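PDB 1SQH: RE68036p from Drosophila melanogaster, which is functionally uncharacterised but probably acts as an acyltransferase, possibly of the glycine N-acyltransferase kind. Local coordinates for residues 8-13 against 107-112; 37-42 against 66-71; 210-215 against 224-229. All blocks are in the same frame, centred on the assembly; numbering follows the deposited sequence.

Contact 1: 8-13 against 107-112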
loop_
_atom_site.group_PDB
_atom_site.type_symbol
_atom_site.label_atom_id
_atom_site.label_comp_id
_atom_site.label_asym_id
_atom_site.label_seq_id
_atom_site.Cartn_x
_atom_site.Cartn_y
_atom_site.Cartn_z
ATOM N N ASP A 8 20.778 -14.983 -9.251
ATOM C CA ASP A 8 20.767 -13.584 -8.818
ATOM C C ASP A 8 21.122 -13.449 -7.340
ATOM O O ASP A 8 20.865 -14.354 -6.554
ATOM C CB ASP A 8 19.381 -12.973 -9.065
ATOM C CG ASP A 8 19.381 -11.457 -8.954
ATOM O OD1 ASP A 8 19.711 -10.783 -9.959
ATOM O OD2 ASP A 8 19.064 -10.944 -7.857
ATOM N N ILE A 9 21.701 -12.317 -6.959
ATOM C CA ILE A 9 22.068 -12.099 -5.567
ATOM C C ILE A 9 20.823 -12.137 -4.662
ATOM O O ILE A 9 20.925 -12.277 -3.436
ATOM C CB ILE A 9 22.800 -10.757 -5.401
ATOM C CG1 ILE A 9 23.337 -10.623 -3.976
ATOM C CG2 ILE A 9 21.870 -9.616 -5.750
ATOM C CD1 ILE A 9 24.224 -9.414 -3.793
ATOM N N LEU A 10 19.650 -12.014 -5.275
ATOM C CA LEU A 10 18.398 -12.068 -4.538
ATOM C C LEU A 10 17.851 -13.494 -4.581
ATOM O O LEU A 10 17.724 -14.085 -5.651
ATOM C CB LEU A 10 17.368 -11.106 -5.148
ATOM C CG LEU A 10 17.608 -9.598 -4.998
ATOM C CD1 LEU A 10 16.507 -8.828 -5.698
ATOM C CD2 LEU A 10 17.663 -9.231 -3.514
ATOM N N ARG A 11 17.537 -14.051 -3.417
ATOM C CA ARG A 11 16.994 -15.401 -3.358
ATOM C C ARG A 11 15.560 -15.362 -2.868
ATOM O O ARG A 11 15.272 -14.803 -1.810
ATOM C CB ARG A 11 17.793 -16.298 -2.415
ATOM C CG ARG A 11 17.268 -17.726 -2.450
ATOM C CD ARG A 11 17.744 -18.593 -1.299
ATOM N NE ARG A 11 16.936 -18.448 -0.088
ATOM C CZ ARG A 11 17.221 -17.608 0.898
ATOM N NH1 ARG A 11 18.297 -16.830 0.809
ATOM N NH2 ARG A 11 16.460 -17.573 1.986
ATOM N N PRO A 12 14.644 -15.983 -3.618
ATOM C CA PRO A 12 13.228 -16.008 -3.246
ATOM C C PRO A 12 12.956 -16.719 -1.926
ATOM O O PRO A 12 13.340 -17.875 -1.738
ATOM C CB PRO A 12 12.580 -16.714 -4.432
ATOM C CG PRO A 12 13.647 -17.684 -4.865
ATOM C CD PRO A 12 14.892 -16.821 -4.808
ATOM N N LEU A 13 12.297 -16.024 -1.006
ATOM C CA LEU A 13 11.970 -16.624 0.278
ATOM C C LEU A 13 10.753 -17.510 0.111
ATOM O O LEU A 13 9.860 -17.210 -0.675
ATOM C CB LEU A 13 11.674 -15.552 1.326
ATOM C CG LEU A 13 12.865 -14.868 1.991
ATOM C CD1 LEU A 13 13.651 -14.112 0.947
ATOM C CD2 LEU A 13 12.377 -13.918 3.080
ATOM N N TRP A 107 22.245 -2.753 0.079
ATOM C CA TRP A 107 22.732 -2.150 -1.150
ATOM C C TRP A 107 23.489 -3.136 -2.015
ATOM O O TRP A 107 23.558 -2.979 -3.238
ATOM C CB TRP A 107 23.590 -0.930 -0.836
ATOM C CG TRP A 107 22.761 0.195 -0.320
ATOM C CD1 TRP A 107 22.753 0.700 0.944
ATOM C CD2 TRP A 107 21.764 0.917 -1.052
ATOM N NE1 TRP A 107 21.806 1.698 1.050
ATOM C CE2 TRP A 107 21.186 1.849 -0.163
ATOM C CE3 TRP A 107 21.300 0.864 -2.376
ATOM C CZ2 TRP A 107 20.163 2.728 -0.560
ATOM C CZ3 TRP A 107 20.279 1.737 -2.769
ATOM C CH2 TRP A 107 19.726 2.654 -1.862
ATOM N N GLU A 108 24.058 -4.156 -1.388
ATOM C CA GLU A 108 24.759 -5.173 -2.152
ATOM C C GLU A 108 23.666 -5.822 -3.003
ATOM O O GLU A 108 23.848 -6.080 -4.198
ATOM C CB GLU A 108 25.386 -6.193 -1.204
ATOM C CG GLU A 108 26.422 -7.089 -1.831
ATOM C CD GLU A 108 27.253 -7.795 -0.781
ATOM O OE1 GLU A 108 27.866 -7.093 0.051
ATOM O OE2 GLU A 108 27.290 -9.046 -0.782
ATOM N N CYS A 109 22.515 -6.054 -2.376
ATOM C CA CYS A 109 21.370 -6.646 -3.051
ATOM C C CYS A 109 20.838 -5.766 -4.178
ATOM O O CYS A 109 20.724 -6.206 -5.324
ATOM C CB CYS A 109 20.227 -6.889 -2.060
ATOM S SG CYS A 109 20.406 -8.344 -1.009
ATOM N N LEU A 110 20.506 -4.524 -3.846
ATOM C CA LEU A 110 19.940 -3.611 -4.831
ATOM C C LEU A 110 20.858 -3.299 -6.005
ATOM O O LEU A 110 20.388 -3.131 -7.123
ATOM C CB LEU A 110 19.494 -2.305 -4.151
ATOM C CG LEU A 110 18.361 -2.360 -3.110
ATOM C CD1 LEU A 110 18.036 -0.936 -2.672
ATOM C CD2 LEU A 110 17.111 -3.019 -3.688
ATOM N N GLU A 111 22.161 -3.237 -5.751
ATOM C CA GLU A 111 23.129 -2.922 -6.796
ATOM C C GLU A 111 23.531 -4.120 -7.665
ATOM O O GLU A 111 23.731 -3.976 -8.870
ATOM C CB GLU A 111 24.378 -2.296 -6.166
ATOM C CG GLU A 111 24.090 -1.049 -5.348
ATOM C CD GLU A 111 25.305 -0.550 -4.581
ATOM O OE1 GLU A 111 26.051 -1.399 -4.045
ATOM O OE2 GLU A 111 25.502 0.685 -4.499
ATOM N N GLN A 112 23.631 -5.302 -7.064
ATOM C CA GLN A 112 24.043 -6.491 -7.809
ATOM C C GLN A 112 22.947 -7.286 -8.494
ATOM O O GLN A 112 23.239 -8.148 -9.325
ATOM C CB GLN A 112 24.827 -7.440 -6.901
ATOM C CG GLN A 112 26.252 -6.996 -6.619
ATOM C CD GLN A 112 26.984 -7.975 -5.728
ATOM O OE1 GLN A 112 27.002 -9.175 -5.994
ATOM N NE2 GLN A 112 27.594 -7.467 -4.663
#
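At the edge of the mixed sheet, Ile-9 and Leu-10, where the chain enters strand 10-12, rest against the last turn of helix 104-112. Ile-9 makes most of the apolar contact. Its CB points at the helix; chi1 puts CG1 anti to the backbone N, and an extended chi2 (172°) carries CD1 between Glu-108 and Gln-112, one helical turn apart. CD1 sits 3.4 Å from Glu-108 O, a carbonyl already taken up by the helical bond from Gln-112 N, and 3.8 Å from Glu-108 CG. The same methyl touches the start and the end of the Gln-112 side chain, lying 3.7 Å from Gln-112 CB and 3.6 Å from Gln-112 OE1; the two side chains cross at about a right angle. The other branch, CG2, leans on the backbone, 3.6 Å from Cys-109 O. Beside it, Leu-10 CD2 meets both CB and SG of Cys-109, each at 3.8 Å, while Leu-10 and Leu-110 also share Val-83 of strand 82-87 as a neighbour. Asp-8 shapes the approach: its OD2 accepts the backbone N-H of Leu-10 at 2.9 Å, closing an Asx turn with the donor on the anti side and 28° out of the carboxylate plane. OD2 also bonds Thr-113 OG1, and OD1 takes the N-H of Gln-114, which ties the turn to the residues directly after the helix. Glu-108 OE2 meanwhile bonds His-71 NE2 of strand 67-71. No hydrogen bond joins the two segments themselves, and the polar ties run to their neighbours. The direct grip is therefore van der Waals contact of Ile-9 and Leu-10 with the helix, while the Asp-8 carboxylate, shared among three donors, probably helps set the course of the chain into strand 10-12.

Contact 2: 37-42 against 66-71; sequences LLLYNQ and KQFYTH
Lys-66 lies across the flank of helix 34-51, crossing Gln-42 and Leu-38 at a slant, while Phe-68, two residues on, turns its ring to the same helix. The lysine chain runs extended as far as CE; there it bends (chi4 62°), which places NZ 3.2 Å from Gln-42 OE1. This hydrogen bond lies in the carbonyl plane of the amide, with a C=O...donor angle of 155°. Two waters also accept from NZ. One of them accepts from Asn-41 ND2 as well and donates to Leu-38 O; the other lies close to Gln-42 OE1. On the other end of the amide, Gln-42 NE2 donates to Leu-64 O and to Asp-46 OD1, so the rotation of the group is held from both its oxygen and its nitrogen. Alongside the lysine chain, Leu-38 CD1 presses on the methylene Lys-66 CE at 3.4 Å, tighter than usual for two carbons. The Phe-68 ring is met at its edge, near its plane, by Gln-42 CG, 3.7 Å from Phe-68 CE2, with the amide plane turned 62° from the ring. From the other side of CZ, Leu-39 CD1 approaches obliquely, 3.5 Å from Phe-68 CE1. Leu-39 also packs on Leu-21 and Leu-22 of helix 15-29, and Phe-68 on Val-18 of that helix. Two helices thus share one face of strand 67-71, the packing of helices on a central mixed sheet that characterises the alpha/beta fold of the acetyltransferase clan.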
loop_
_atom_site.group_PDB
_atom_site.type_symbol
_atom_site.label_atom_id
_atom_site.label_comp_id
_atom_site.label_asym_id
_atom_site.label_seq_id
_atom_site.Cartn_x
_atom_site.Cartn_y
_atom_site.Cartn_z
ATOM N N LEU A 37 3.237 -4.166 8.475
ATOM C CA LEU A 37 1.891 -4.082 7.910
ATOM C C LEU A 37 1.846 -4.640 6.495
ATOM O O LEU A 37 0.914 -5.366 6.132
ATOM C CB LEU A 37 1.393 -2.634 7.949
ATOM C CG LEU A 37 1.076 -2.232 9.402
ATOM C CD1 LEU A 37 0.718 -0.754 9.526
ATOM C CD2 LEU A 37 -0.076 -3.110 9.889
ATOM N N LEU A 38 2.870 -4.308 5.711
ATOM C CA LEU A 38 2.991 -4.780 4.344
ATOM C C LEU A 38 3.083 -6.310 4.349
ATOM O O LEU A 38 2.368 -6.984 3.602
ATOM C CB LEU A 38 4.235 -4.148 3.709
ATOM C CG LEU A 38 4.916 -4.687 2.444
ATOM C CD1 LEU A 38 3.934 -5.395 1.551
ATOM C CD2 LEU A 38 5.569 -3.505 1.719
ATOM N N LEU A 39 3.949 -6.843 5.210
ATOM C CA LEU A 39 4.142 -8.288 5.324
ATOM C C LEU A 39 2.860 -8.930 5.837
ATOM O O LEU A 39 2.393 -9.955 5.313
ATOM C CB LEU A 39 5.310 -8.595 6.272
ATOM C CG LEU A 39 6.698 -8.878 5.667
ATOM C CD1 LEU A 39 6.995 -7.930 4.530
ATOM C CD2 LEU A 39 7.764 -8.748 6.761
ATOM N N TYR A 40 2.292 -8.326 6.875
ATOM C CA TYR A 40 1.044 -8.813 7.436
ATOM C C TYR A 40 -0.036 -8.845 6.343
ATOM O O TYR A 40 -0.739 -9.847 6.160
ATOM C CB TYR A 40 0.597 -7.885 8.562
ATOM C CG TYR A 40 -0.836 -8.098 8.957
ATOM C CD1 TYR A 40 -1.183 -9.078 9.880
ATOM C CD2 TYR A 40 -1.852 -7.339 8.381
ATOM C CE1 TYR A 40 -2.517 -9.297 10.227
ATOM C CE2 TYR A 40 -3.180 -7.552 8.712
ATOM C CZ TYR A 40 -3.509 -8.528 9.640
ATOM O OH TYR A 40 -4.831 -8.698 10.002
ATOM N N ASN A 41 -0.159 -7.743 5.614
ATOM C CA ASN A 41 -1.164 -7.663 4.573
ATOM C C ASN A 41 -1.000 -8.715 3.482
ATOM O O ASN A 41 -1.969 -9.413 3.135
ATOM C CB ASN A 41 -1.162 -6.275 3.937
ATOM C CG ASN A 41 -2.207 -6.142 2.857
ATOM O OD1 ASN A 41 -3.392 -5.997 3.132
ATOM N ND2 ASN A 41 -1.770 -6.218 1.612
ATOM N N GLN A 42 0.214 -8.836 2.942
ATOM C CA GLN A 42 0.453 -9.798 1.875
ATOM C C GLN A 42 0.091 -11.214 2.293
ATOM O O GLN A 42 -0.626 -11.914 1.578
ATOM C CB GLN A 42 1.908 -9.764 1.421
ATOM C CG GLN A 42 2.156 -10.624 0.176
ATOM C CD GLN A 42 1.225 -10.237 -0.967
ATOM O OE1 GLN A 42 1.320 -9.134 -1.504
ATOM N NE2 GLN A 42 0.309 -11.133 -1.325
ATOM N N LYS A 66 2.997 -10.861 -4.154
ATOM C CA LYS A 66 4.312 -10.255 -3.993
ATOM C C LYS A 66 5.339 -11.373 -3.845
ATOM O O LYS A 66 5.042 -12.426 -3.283
ATOM C CB LYS A 66 4.373 -9.359 -2.748
ATOM C CG LYS A 66 3.685 -8.005 -2.870
ATOM C CD LYS A 66 4.106 -7.084 -1.713
ATOM C CE LYS A 66 3.369 -5.755 -1.733
ATOM N NZ LYS A 66 1.898 -5.952 -1.570
ATOM N N GLN A 67 6.540 -11.151 -4.358
ATOM C CA GLN A 67 7.597 -12.147 -4.239
ATOM C C GLN A 67 8.716 -11.523 -3.412
ATOM O O GLN A 67 9.354 -10.553 -3.824
ATOM C CB GLN A 67 8.093 -12.551 -5.622
ATOM C CG GLN A 67 7.023 -13.243 -6.454
ATOM C CD GLN A 67 7.154 -12.952 -7.937
ATOM O OE1 GLN A 67 6.842 -11.843 -8.397
ATOM N NE2 GLN A 67 7.618 -13.941 -8.695
ATOM N N PHE A 68 8.928 -12.078 -2.227
ATOM C CA PHE A 68 9.940 -11.564 -1.323
ATOM C C PHE A 68 11.293 -12.217 -1.570
ATOM O O PHE A 68 11.363 -13.399 -1.915
ATOM C CB PHE A 68 9.479 -11.799 0.118
ATOM C CG PHE A 68 8.238 -11.021 0.487
ATOM C CD1 PHE A 68 8.332 -9.685 0.884
ATOM C CD2 PHE A 68 6.977 -11.610 0.405
ATOM C CE1 PHE A 68 7.191 -8.942 1.193
ATOM C CE2 PHE A 68 5.828 -10.878 0.711
ATOM C CZ PHE A 68 5.937 -9.539 1.107
ATOM N N TYR A 69 12.363 -11.447 -1.408
ATOM C CA TYR A 69 13.713 -11.967 -1.618
ATOM C C TYR A 69 14.673 -11.481 -0.541
ATOM O O TYR A 69 14.374 -10.547 0.190
ATOM C CB TYR A 69 14.286 -11.503 -2.966
ATOM C CG TYR A 69 13.465 -11.834 -4.185
ATOM C CD1 TYR A 69 12.353 -11.069 -4.531
ATOM C CD2 TYR A 69 13.820 -12.893 -5.015
ATOM C CE1 TYR A 69 11.614 -11.350 -5.685
ATOM C CE2 TYR A 69 13.091 -13.187 -6.166
ATOM C CZ TYR A 69 11.994 -12.414 -6.497
ATOM O OH TYR A 69 11.282 -12.686 -7.640
ATOM N N THR A 70 15.832 -12.125 -0.439
ATOM C CA THR A 70 16.845 -11.675 0.502
ATOM C C THR A 70 18.189 -11.994 -0.111
ATOM O O THR A 70 18.253 -12.685 -1.122
ATOM C CB THR A 70 16.757 -12.357 1.879
ATOM O OG1 THR A 70 17.642 -11.676 2.778
ATOM C CG2 THR A 70 17.173 -13.820 1.799
ATOM N N HIS A 71 19.257 -11.477 0.493
ATOM C CA HIS A 71 20.608 -11.715 -0.002
ATOM C C HIS A 71 20.858 -13.227 -0.008
ATOM O O HIS A 71 20.840 -13.879 1.041
ATOM C CB HIS A 71 21.615 -10.996 0.901
ATOM C CG HIS A 71 23.001 -10.925 0.335
ATOM N ND1 HIS A 71 23.669 -12.031 -0.145
ATOM C CD2 HIS A 71 23.859 -9.882 0.210
ATOM C CE1 HIS A 71 24.879 -11.675 -0.540
ATOM N NE2 HIS A 71 25.020 -10.377 -0.334
HETATM O O HOH W 1 0.829 -5.968 1.147
HETATM O O HOH W 2 0.475 -7.535 -3.623
#

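Contact 3: 210-215 against 224-229; sequences KSLGIC and AWIFQN
Leu-212 and Ile-226 form the tight middle of the antiparallel hairpin of strands 211-216 and 222-228. They are a hydrogen-bonded pair: Leu-212 N reaches Ile-226 O at 2.8 Å, nearly along the C=O axis, and Ile-226 N returns to Leu-212 O at 2.9 Å. Leu-212 O also receives a CA-H...O contact from Trp-225, so it meets both Ile-226 N and Trp-225 CA. The side chains of the pair touch on one face, Leu-212 CB 3.6 Å from Ile-226 CG2. Next to them Ile-214 N gives a fairly straight bond to Ala-224 O (2.7 Å, 162° at the hydrogen), and Ile-214 CB packs on Ala-224 CB at 3.9 Å. This apolar face meets helix 248-263, through Ala-255, Leu-252 and Met-256. The opposite face carries Ser-211, Phe-227 and Trp-225, the last paired with Gly-213, which has no side chain. Trp-225 CB therefore has the backbone as its neighbour here, 3.4 Å from Leu-212 O, and the indole packs on Ser-190 and Leu-240. Ser-211 OG is bonded to Leu-179 N.

At the Ala-224 end only the return bond, from Ala-224 N to Ile-214 O, is weak, at 3.5 Å. At the other end Gln-228 N still bonds Lys-210 O, but the angle at the hydrogen is bent to 131°. The partly exposed lysine chain extends off the hairpin, and its NZ has a long, weak ion pair with Glu-259. The pairing thus rests on a run of backbone bonds from Leu-212 to Ile-214, with shared apolar packing against the helix, and weakens in those two places.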
loop_
_atom_site.group_PDB
_atom_site.type_symbol
_atom_site.label_atom_id
_atom_site.label_comp_id
_atom_site.label_asym_id
_atom_site.label_seq_id
_atom_site.Cartn_x
_atom_site.Cartn_y
_atom_site.Cartn_z
ATOM N N LYS A 210 -11.790 -4.881 1.979
ATOM C CA LYS A 210 -13.005 -4.166 2.366
ATOM C C LYS A 210 -13.042 -2.856 1.571
ATOM O O LYS A 210 -12.000 -2.344 1.152
ATOM C CB LYS A 210 -13.019 -3.858 3.871
ATOM C CG LYS A 210 -13.171 -5.086 4.760
ATOM C CD LYS A 210 -13.236 -4.692 6.232
ATOM C CE LYS A 210 -13.152 -5.904 7.165
ATOM N NZ LYS A 210 -14.396 -6.716 7.217
ATOM N N SER A 211 -14.247 -2.339 1.346
ATOM C CA SER A 211 -14.434 -1.091 0.618
ATOM C C SER A 211 -15.759 -0.459 1.041
ATOM O O SER A 211 -16.604 -1.121 1.648
ATOM C CB SER A 211 -14.441 -1.349 -0.886
ATOM O OG SER A 211 -15.542 -2.160 -1.245
ATOM N N LEU A 212 -15.931 0.827 0.746
ATOM C CA LEU A 212 -17.163 1.522 1.092
ATOM C C LEU A 212 -17.501 2.580 0.061
ATOM O O LEU A 212 -16.638 3.346 -0.364
ATOM C CB LEU A 212 -17.053 2.172 2.475
ATOM C CG LEU A 212 -17.212 1.286 3.713
ATOM C CD1 LEU A 212 -17.198 2.148 4.979
ATOM C CD2 LEU A 212 -18.525 0.528 3.634
ATOM N N GLY A 213 -18.762 2.617 -0.343
ATOM C CA GLY A 213 -19.180 3.600 -1.318
ATOM C C GLY A 213 -20.403 4.359 -0.848
ATOM O O GLY A 213 -21.224 3.834 -0.088
ATOM N N ILE A 214 -20.507 5.608 -1.289
ATOM C CA ILE A 214 -21.636 6.471 -0.959
ATOM C C ILE A 214 -22.452 6.715 -2.243
ATOM O O ILE A 214 -21.943 7.286 -3.223
ATOM C CB ILE A 214 -21.165 7.855 -0.428
ATOM C CG1 ILE A 214 -20.305 7.696 0.826
ATOM C CG2 ILE A 214 -22.372 8.720 -0.097
ATOM C CD1 ILE A 214 -21.071 7.255 2.057
ATOM N N CYS A 215 -23.711 6.288 -2.246
ATOM C CA CYS A 215 -24.557 6.495 -3.415
ATOM C C CYS A 215 -25.806 7.298 -3.074
ATOM O O CYS A 215 -26.310 7.228 -1.951
ATOM C CB CYS A 215 -24.970 5.155 -4.020
ATOM S SG CYS A 215 -23.601 4.201 -4.689
ATOM N N ALA A 224 -18.917 8.838 -3.846
ATOM C CA ALA A 224 -17.739 8.892 -2.977
ATOM C C ALA A 224 -17.387 7.467 -2.549
ATOM O O ALA A 224 -18.272 6.621 -2.416
ATOM C CB ALA A 224 -18.027 9.760 -1.747
ATOM N N TRP A 225 -16.105 7.201 -2.323
ATOM C CA TRP A 225 -15.692 5.852 -1.946
ATOM C C TRP A 225 -14.366 5.807 -1.183
ATOM O O TRP A 225 -13.598 6.769 -1.181
ATOM C CB TRP A 225 -15.596 4.989 -3.212
ATOM C CG TRP A 225 -14.764 5.638 -4.275
ATOM C CD1 TRP A 225 -13.402 5.644 -4.360
ATOM C CD2 TRP A 225 -15.234 6.489 -5.327
ATOM N NE1 TRP A 225 -12.990 6.453 -5.394
ATOM C CE2 TRP A 225 -14.095 6.985 -6.003
ATOM C CE3 TRP A 225 -16.506 6.886 -5.759
ATOM C CZ2 TRP A 225 -14.194 7.863 -7.090
ATOM C CZ3 TRP A 225 -16.605 7.761 -6.841
ATOM C CH2 TRP A 225 -15.451 8.239 -7.493
ATOM N N ILE A 226 -14.109 4.673 -0.540
ATOM C CA ILE A 226 -12.892 4.475 0.230
ATOM C C ILE A 226 -12.570 2.977 0.167
ATOM O O ILE A 226 -13.471 2.138 0.166
ATOM C CB ILE A 226 -13.100 4.967 1.697
ATOM C CG1 ILE A 226 -11.754 5.259 2.367
ATOM C CG2 ILE A 226 -13.879 3.931 2.496
ATOM C CD1 ILE A 226 -11.057 4.042 2.872
ATOM N N PHE A 227 -11.285 2.648 0.089
ATOM C CA PHE A 227 -10.852 1.251 -0.005
ATOM C C PHE A 227 -9.968 0.845 1.157
ATOM O O PHE A 227 -9.467 1.698 1.896
ATOM C CB PHE A 227 -9.984 1.027 -1.246
ATOM C CG PHE A 227 -10.736 0.889 -2.520
ATOM C CD1 PHE A 227 -11.178 2.014 -3.212
ATOM C CD2 PHE A 227 -10.949 -0.378 -3.069
ATOM C CE1 PHE A 227 -11.820 1.882 -4.443
ATOM C CE2 PHE A 227 -11.592 -0.528 -4.298
ATOM C CZ PHE A 227 -12.027 0.602 -4.990
ATOM N N GLN A 228 -9.769 -0.465 1.306
ATOM C CA GLN A 228 -8.826 -0.965 2.296
ATOM C C GLN A 228 -7.612 -1.039 1.370
ATOM O O GLN A 228 -7.771 -1.368 0.198
ATOM C CB GLN A 228 -9.182 -2.372 2.776
ATOM C CG GLN A 228 -8.213 -2.872 3.853
ATOM C CD GLN A 228 -8.688 -4.139 4.536
ATOM O OE1 GLN A 228 -8.264 -4.450 5.651
ATOM N NE2 GLN A 228 -9.559 -4.880 3.871
ATOM N N ASN A 229 -6.411 -0.747 1.858
ATOM C CA ASN A 229 -5.255 -0.763 0.961
ATOM C C ASN A 229 -4.288 -1.932 1.123
ATOM O O ASN A 229 -4.582 -2.903 1.826
ATOM C CB ASN A 229 -4.498 0.569 1.070
ATOM C CG ASN A 229 -3.759 0.723 2.378
ATOM O OD1 ASN A 229 -3.824 -0.137 3.257
ATOM N ND2 ASN A 229 -3.035 1.827 2.512
#

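Overall arrangement
Following the chain from the N terminus, contact 1 closes a long loop, bringing residues 107-112 back to the start of the chain, and contact 2 is nested inside it, joining helix 34-51 to strand 67-71. The two share the mixed sheet, where strands 10-12 and 67-71 are neighbours and Arg-11 N meets Thr-70 O. Contact 3 follows in series, a short-range hairpin in the smaller antiparallel sheet, its centre about 37 Å from that of contact 1, across the chain's centre. Contact 2 lies between them: Asn-41 packs near Asn-229, so helix 34-51 borders both the mixed sheet and the hairpin of strands 211-216 and 222-228.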